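Local coordinates for protein beta-porphyranase A (Bacteroides plebeius, PDB 4AW7) that hydrolyses the sulfated red-algal polysaccharide porphyran at its linkages between beta-D-galactopyranose and alpha-L-galactopyranose-6-sulfate, at residues A[297-308]-A[361-372]. Sequence-based numbering, arbitrary orientation.
Sequences FNHFLFNLMERQ and FFELWKNVKGER
W365 lays its indole as a knob among N298, L301, F302 and M305 of helix 293-305. One face carries L301 CD2, 3.4 Å from W365 CE2, and M305 CE in a CH-pi contact, with M305 SD oblique to the six-membered ring in a Met-aromatic one; at the rim, W365 turns its edge to the face of F302 in an offset T-shaped pair. NE1 gives N298 OD1 a nearly straight hydrogen bond (3.0 Å, 173°) in both ring and carbonyl planes. F361 CE1 flanks the same oxygen, while F297 sets CB over the F361 face and its ring edge against it. Beyond the helix end, R372, extended from CG to NE (chi2 165°, chi3 172°), brings its guanidinium to grip Q308 OE1 end-on through NH1 (3.0 Å) and NH2 (2.9 Å), both from above the amide plane. NH2 also gives M305 O a more bent hydrogen bond, and a water accepting from R372 NE lies 2.8 Å from E306 OE2. A leucine in place of R372 would probably deprive Q308 OE1 of both guanidinium donors and M305 O of one. Barrel helix and beta-sandwich strand 371-377 thus join through a mostly apolar interface whose indole N-H and guanidinium find acceptors.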
loop_
_atom_site.group_PDB
_atom_site.type_symbol
_atom_site.label_atom_id
_atom_site.label_comp_id
_atom_site.label_asym_id
_atom_site.label_seq_id
_atom_site.Cartn_x
_atom_site.Cartn_y
_atom_site.Cartn_z
ATOM N N PHE A 297 -7.340 5.679 5.010
ATOM C CA PHE A 297 -7.093 4.256 5.227
ATOM C C PHE A 297 -7.982 3.440 4.293
ATOM O O PHE A 297 -7.522 2.517 3.607
ATOM C CB PHE A 297 -7.348 3.799 6.652
ATOM C CG PHE A 297 -6.521 4.467 7.732
ATOM C CD1 PHE A 297 -5.274 5.024 7.516
ATOM C CD2 PHE A 297 -7.012 4.477 9.012
ATOM C CE1 PHE A 297 -4.574 5.653 8.546
ATOM C CE2 PHE A 297 -6.308 5.065 10.024
ATOM C CZ PHE A 297 -5.108 5.680 9.799
ATOM N N ASN A 298 -9.282 3.722 4.288
ATOM C CA ASN A 298 -10.195 2.999 3.415
ATOM C C ASN A 298 -9.886 3.177 1.938
ATOM O O ASN A 298 -9.879 2.219 1.156
ATOM C CB ASN A 298 -11.631 3.363 3.745
ATOM C CG ASN A 298 -12.167 2.622 4.966
ATOM O OD1 ASN A 298 -11.868 1.443 5.155
ATOM N ND2 ASN A 298 -12.969 3.322 5.794
ATOM N N HIS A 299 -9.622 4.413 1.508
ATOM C CA HIS A 299 -9.401 4.600 0.081
ATOM C C HIS A 299 -8.174 3.848 -0.437
ATOM O O HIS A 299 -8.174 3.287 -1.546
ATOM C CB HIS A 299 -9.245 6.081 -0.272
ATOM C CG HIS A 299 -10.461 6.916 -0.031
ATOM N ND1 HIS A 299 -11.737 6.520 -0.365
ATOM C CD2 HIS A 299 -10.575 8.167 0.456
ATOM C CE1 HIS A 299 -12.579 7.498 -0.076
ATOM N NE2 HIS A 299 -11.899 8.509 0.421
ATOM N N PHE A 300 -7.105 3.820 0.346
ATOM C CA PHE A 300 -5.905 3.100 -0.033
ATOM C C PHE A 300 -6.081 1.578 0.098
ATOM O O PHE A 300 -5.515 0.824 -0.675
ATOM C CB PHE A 300 -4.687 3.503 0.808
ATOM C CG PHE A 300 -4.132 4.864 0.471
ATOM C CD1 PHE A 300 -3.631 5.169 -0.806
ATOM C CD2 PHE A 300 -4.073 5.845 1.431
ATOM C CE1 PHE A 300 -3.110 6.393 -1.061
ATOM C CE2 PHE A 300 -3.528 7.097 1.179
ATOM C CZ PHE A 300 -3.069 7.405 -0.079
ATOM N N LEU A 301 -6.863 1.144 1.074
ATOM C CA LEU A 301 -6.993 -0.267 1.376
ATOM C C LEU A 301 -7.439 -1.065 0.167
ATOM O O LEU A 301 -6.940 -2.148 -0.081
ATOM C CB LEU A 301 -7.978 -0.464 2.533
ATOM C CG LEU A 301 -8.299 -1.883 2.962
ATOM C CD1 LEU A 301 -7.051 -2.601 3.507
ATOM C CD2 LEU A 301 -9.405 -1.852 4.013
ATOM N N PHE A 302 -8.396 -0.550 -0.581
ATOM C CA PHE A 302 -8.947 -1.333 -1.682
ATOM C C PHE A 302 -7.906 -1.537 -2.782
ATOM O O PHE A 302 -7.822 -2.636 -3.358
ATOM C CB PHE A 302 -10.207 -0.656 -2.267
ATOM C CG PHE A 302 -11.459 -0.792 -1.415
ATOM C CD1 PHE A 302 -11.594 -0.134 -0.188
ATOM C CD2 PHE A 302 -12.526 -1.563 -1.841
ATOM C CE1 PHE A 302 -12.711 -0.277 0.585
ATOM C CE2 PHE A 302 -13.652 -1.689 -1.084
ATOM C CZ PHE A 302 -13.755 -1.040 0.141
ATOM N N ASN A 303 -7.091 -0.516 -3.075
ATOM C CA ASN A 303 -5.930 -0.605 -3.991
ATOM C C ASN A 303 -5.050 -1.747 -3.518
ATOM O O ASN A 303 -4.663 -2.649 -4.269
ATOM C CB ASN A 303 -5.205 0.792 -3.945
ATOM C CG ASN A 303 -3.844 0.860 -4.643
ATOM O OD1 ASN A 303 -3.228 -0.159 -4.997
ATOM N ND2 ASN A 303 -3.334 2.112 -4.855
ATOM N N LEU A 304 -4.683 -1.701 -2.240
ATOM C CA LEU A 304 -3.702 -2.644 -1.724
ATOM C C LEU A 304 -4.253 -4.057 -1.627
ATOM O O LEU A 304 -3.504 -5.016 -1.813
ATOM C CB LEU A 304 -3.149 -2.151 -0.384
ATOM C CG LEU A 304 -2.510 -0.770 -0.396
ATOM C CD1 LEU A 304 -1.971 -0.396 0.966
ATOM C CD2 LEU A 304 -1.458 -0.633 -1.499
ATOM N N MET A 305 -5.556 -4.238 -1.381
ATOM C CA MET A 305 -6.166 -5.565 -1.432
ATOM C C MET A 305 -5.989 -6.224 -2.788
ATOM O O MET A 305 -5.722 -7.428 -2.885
ATOM C CB MET A 305 -7.646 -5.492 -1.055
ATOM C CG MET A 305 -7.838 -5.349 0.460
ATOM S SD MET A 305 -9.585 -5.149 0.837
ATOM C CE MET A 305 -9.574 -5.474 2.579
ATOM N N GLU A 306 -6.101 -5.424 -3.851
ATOM C CA GLU A 306 -5.929 -5.904 -5.222
ATOM C C GLU A 306 -4.474 -6.190 -5.572
ATOM O O GLU A 306 -4.219 -6.677 -6.687
ATOM C CB GLU A 306 -6.496 -4.890 -6.195
ATOM C CG GLU A 306 -8.011 -4.891 -6.244
ATOM C CD GLU A 306 -8.570 -6.184 -6.827
ATOM O OE1 GLU A 306 -8.236 -6.503 -7.981
ATOM O OE2 GLU A 306 -9.339 -6.892 -6.160
ATOM N N ARG A 307 -3.547 -5.992 -4.656
ATOM C CA ARG A 307 -2.142 -6.291 -4.850
ATOM C C ARG A 307 -1.638 -7.401 -3.906
ATOM O O ARG A 307 -0.430 -7.574 -3.728
ATOM C CB ARG A 307 -1.277 -5.045 -4.684
ATOM C CG ARG A 307 -1.651 -3.919 -5.626
ATOM C CD ARG A 307 -0.660 -2.808 -5.533
ATOM N NE ARG A 307 -1.079 -1.652 -6.322
ATOM C CZ ARG A 307 -0.610 -1.281 -7.514
ATOM N NH1 ARG A 307 0.397 -1.920 -8.090
ATOM N NH2 ARG A 307 -1.142 -0.222 -8.102
ATOM N N GLN A 308 -2.553 -8.138 -3.267
ATOM C CA GLN A 308 -2.127 -9.036 -2.185
ATOM C C GLN A 308 -1.025 -10.011 -2.604
ATOM O O GLN A 308 -0.137 -10.339 -1.815
ATOM C CB GLN A 308 -3.317 -9.808 -1.617
ATOM C CG GLN A 308 -2.989 -10.491 -0.303
ATOM C CD GLN A 308 -4.113 -11.368 0.168
ATOM O OE1 GLN A 308 -5.191 -10.883 0.535
ATOM N NE2 GLN A 308 -3.870 -12.684 0.192
ATOM N N PHE A 361 -12.358 2.223 12.108
ATOM C CA PHE A 361 -11.787 1.610 10.920
ATOM C C PHE A 361 -11.692 0.109 11.097
ATOM O O PHE A 361 -12.049 -0.676 10.220
ATOM C CB PHE A 361 -10.390 2.190 10.629
ATOM C CG PHE A 361 -9.662 1.462 9.537
ATOM C CD1 PHE A 361 -10.043 1.564 8.213
ATOM C CD2 PHE A 361 -8.572 0.683 9.841
ATOM C CE1 PHE A 361 -9.379 0.855 7.232
ATOM C CE2 PHE A 361 -7.900 -0.050 8.863
ATOM C CZ PHE A 361 -8.297 0.057 7.535
ATOM N N PHE A 362 -11.204 -0.308 12.267
ATOM C CA PHE A 362 -11.067 -1.720 12.568
ATOM C C PHE A 362 -12.424 -2.389 12.847
ATOM O O PHE A 362 -12.641 -3.541 12.495
ATOM C CB PHE A 362 -10.051 -1.916 13.670
ATOM C CG PHE A 362 -8.684 -1.377 13.294
ATOM C CD1 PHE A 362 -7.882 -2.071 12.426
ATOM C CD2 PHE A 362 -8.239 -0.174 13.787
ATOM C CE1 PHE A 362 -6.658 -1.586 12.062
ATOM C CE2 PHE A 362 -6.987 0.310 13.440
ATOM C CZ PHE A 362 -6.193 -0.410 12.577
ATOM N N GLU A 363 -13.351 -1.665 13.454
ATOM C CA GLU A 363 -14.710 -2.203 13.640
ATOM C C GLU A 363 -15.345 -2.531 12.280
ATOM O O GLU A 363 -15.918 -3.604 12.093
ATOM C CB GLU A 363 -15.583 -1.215 14.402
ATOM C CG GLU A 363 -16.912 -1.851 14.837
ATOM C CD GLU A 363 -16.685 -2.887 15.961
ATOM O OE1 GLU A 363 -16.124 -2.500 16.948
ATOM O OE2 GLU A 363 -17.032 -4.103 15.862
ATOM N N LEU A 364 -15.183 -1.625 11.317
ATOM C CA LEU A 364 -15.798 -1.787 10.020
ATOM C C LEU A 364 -15.360 -3.107 9.365
ATOM O O LEU A 364 -16.159 -3.773 8.691
ATOM C CB LEU A 364 -15.386 -0.606 9.114
ATOM C CG LEU A 364 -15.795 -0.609 7.655
ATOM C CD1 LEU A 364 -17.332 -0.512 7.565
ATOM C CD2 LEU A 364 -15.133 0.514 6.885
ATOM N N TRP A 365 -14.082 -3.433 9.519
ATOM C CA TRP A 365 -13.486 -4.596 8.896
ATOM C C TRP A 365 -13.403 -5.816 9.789
ATOM O O TRP A 365 -12.861 -6.844 9.412
ATOM C CB TRP A 365 -12.103 -4.219 8.346
ATOM C CG TRP A 365 -12.195 -3.249 7.197
ATOM C CD1 TRP A 365 -12.009 -1.914 7.233
ATOM C CD2 TRP A 365 -12.558 -3.574 5.851
ATOM N NE1 TRP A 365 -12.231 -1.378 5.995
ATOM C CE2 TRP A 365 -12.563 -2.384 5.123
ATOM C CE3 TRP A 365 -12.835 -4.767 5.194
ATOM C CZ2 TRP A 365 -12.835 -2.350 3.755
ATOM C CZ3 TRP A 365 -13.127 -4.721 3.825
ATOM C CH2 TRP A 365 -13.092 -3.512 3.136
ATOM N N LYS A 366 -13.969 -5.746 10.990
ATOM C CA LYS A 366 -13.836 -6.867 11.910
ATOM C C LYS A 366 -14.520 -8.111 11.335
ATOM O O LYS A 366 -15.586 -8.042 10.721
ATOM C CB LYS A 366 -14.408 -6.509 13.293
ATOM C CG LYS A 366 -14.075 -7.567 14.387
ATOM C CD LYS A 366 -14.601 -7.074 15.741
ATOM C CE LYS A 366 -14.737 -8.159 16.819
ATOM N NZ LYS A 366 -15.064 -7.567 18.110
ATOM N N ASN A 367 -13.871 -9.245 11.503
ATOM C CA ASN A 367 -14.340 -10.544 10.998
ATOM C C ASN A 367 -14.289 -10.746 9.509
ATOM O O ASN A 367 -14.512 -11.851 9.045
ATOM C CB ASN A 367 -15.721 -10.920 11.583
ATOM C CG ASN A 367 -15.650 -11.136 13.106
ATOM O OD1 ASN A 367 -14.912 -11.993 13.565
ATOM N ND2 ASN A 367 -16.378 -10.351 13.839
ATOM N N VAL A 368 -13.947 -9.710 8.745
ATOM C CA VAL A 368 -13.908 -9.843 7.296
ATOM C C VAL A 368 -12.709 -10.710 6.913
ATOM O O VAL A 368 -11.570 -10.401 7.230
ATOM C CB VAL A 368 -13.847 -8.484 6.573
ATOM C CG1 VAL A 368 -13.687 -8.670 5.055
ATOM C CG2 VAL A 368 -15.074 -7.626 6.908
ATOM N N LYS A 369 -12.994 -11.780 6.223
ATOM C CA LYS A 369 -12.014 -12.761 5.771
ATOM C C LYS A 369 -12.695 -13.727 4.800
ATOM O O LYS A 369 -13.916 -13.637 4.570
ATOM C CB LYS A 369 -11.391 -13.474 6.952
ATOM C CG LYS A 369 -12.367 -14.327 7.650
ATOM C CD LYS A 369 -11.809 -15.189 8.797
ATOM C CE LYS A 369 -11.255 -14.376 9.886
ATOM N NZ LYS A 369 -11.504 -15.019 11.214
ATOM N N GLY A 370 -11.934 -14.676 4.290
ATOM C CA GLY A 370 -12.446 -15.657 3.376
ATOM C C GLY A 370 -11.835 -15.594 2.014
ATOM O O GLY A 370 -10.960 -14.763 1.736
ATOM N N GLU A 371 -12.307 -16.445 1.126
ATOM C CA GLU A 371 -11.855 -16.466 -0.253
ATOM C C GLU A 371 -12.505 -15.351 -1.027
ATOM O O GLU A 371 -13.708 -15.113 -0.947
ATOM C CB GLU A 371 -12.178 -17.799 -0.897
ATOM C CG GLU A 371 -11.285 -18.933 -0.335
ATOM C CD GLU A 371 -11.623 -20.290 -0.870
ATOM O OE1 GLU A 371 -12.790 -20.674 -0.739
ATOM O OE2 GLU A 371 -10.709 -20.972 -1.366
ATOM N N ARG A 372 -11.722 -14.644 -1.815
ATOM C CA ARG A 372 -12.274 -13.694 -2.745
ATOM C C ARG A 372 -13.285 -14.382 -3.646
ATOM O O ARG A 372 -13.073 -15.520 -4.070
ATOM C CB ARG A 372 -11.157 -13.095 -3.604
ATOM C CG ARG A 372 -10.292 -12.118 -2.883
ATOM C CD ARG A 372 -9.022 -11.849 -3.660
ATOM N NE ARG A 372 -8.238 -10.750 -3.077
ATOM C CZ ARG A 372 -7.453 -10.861 -2.013
ATOM N NH1 ARG A 372 -7.239 -12.017 -1.388
ATOM N NH2 ARG A 372 -6.856 -9.780 -1.541
HETATM O O HOH W 1 -8.735 -8.139 -3.766
#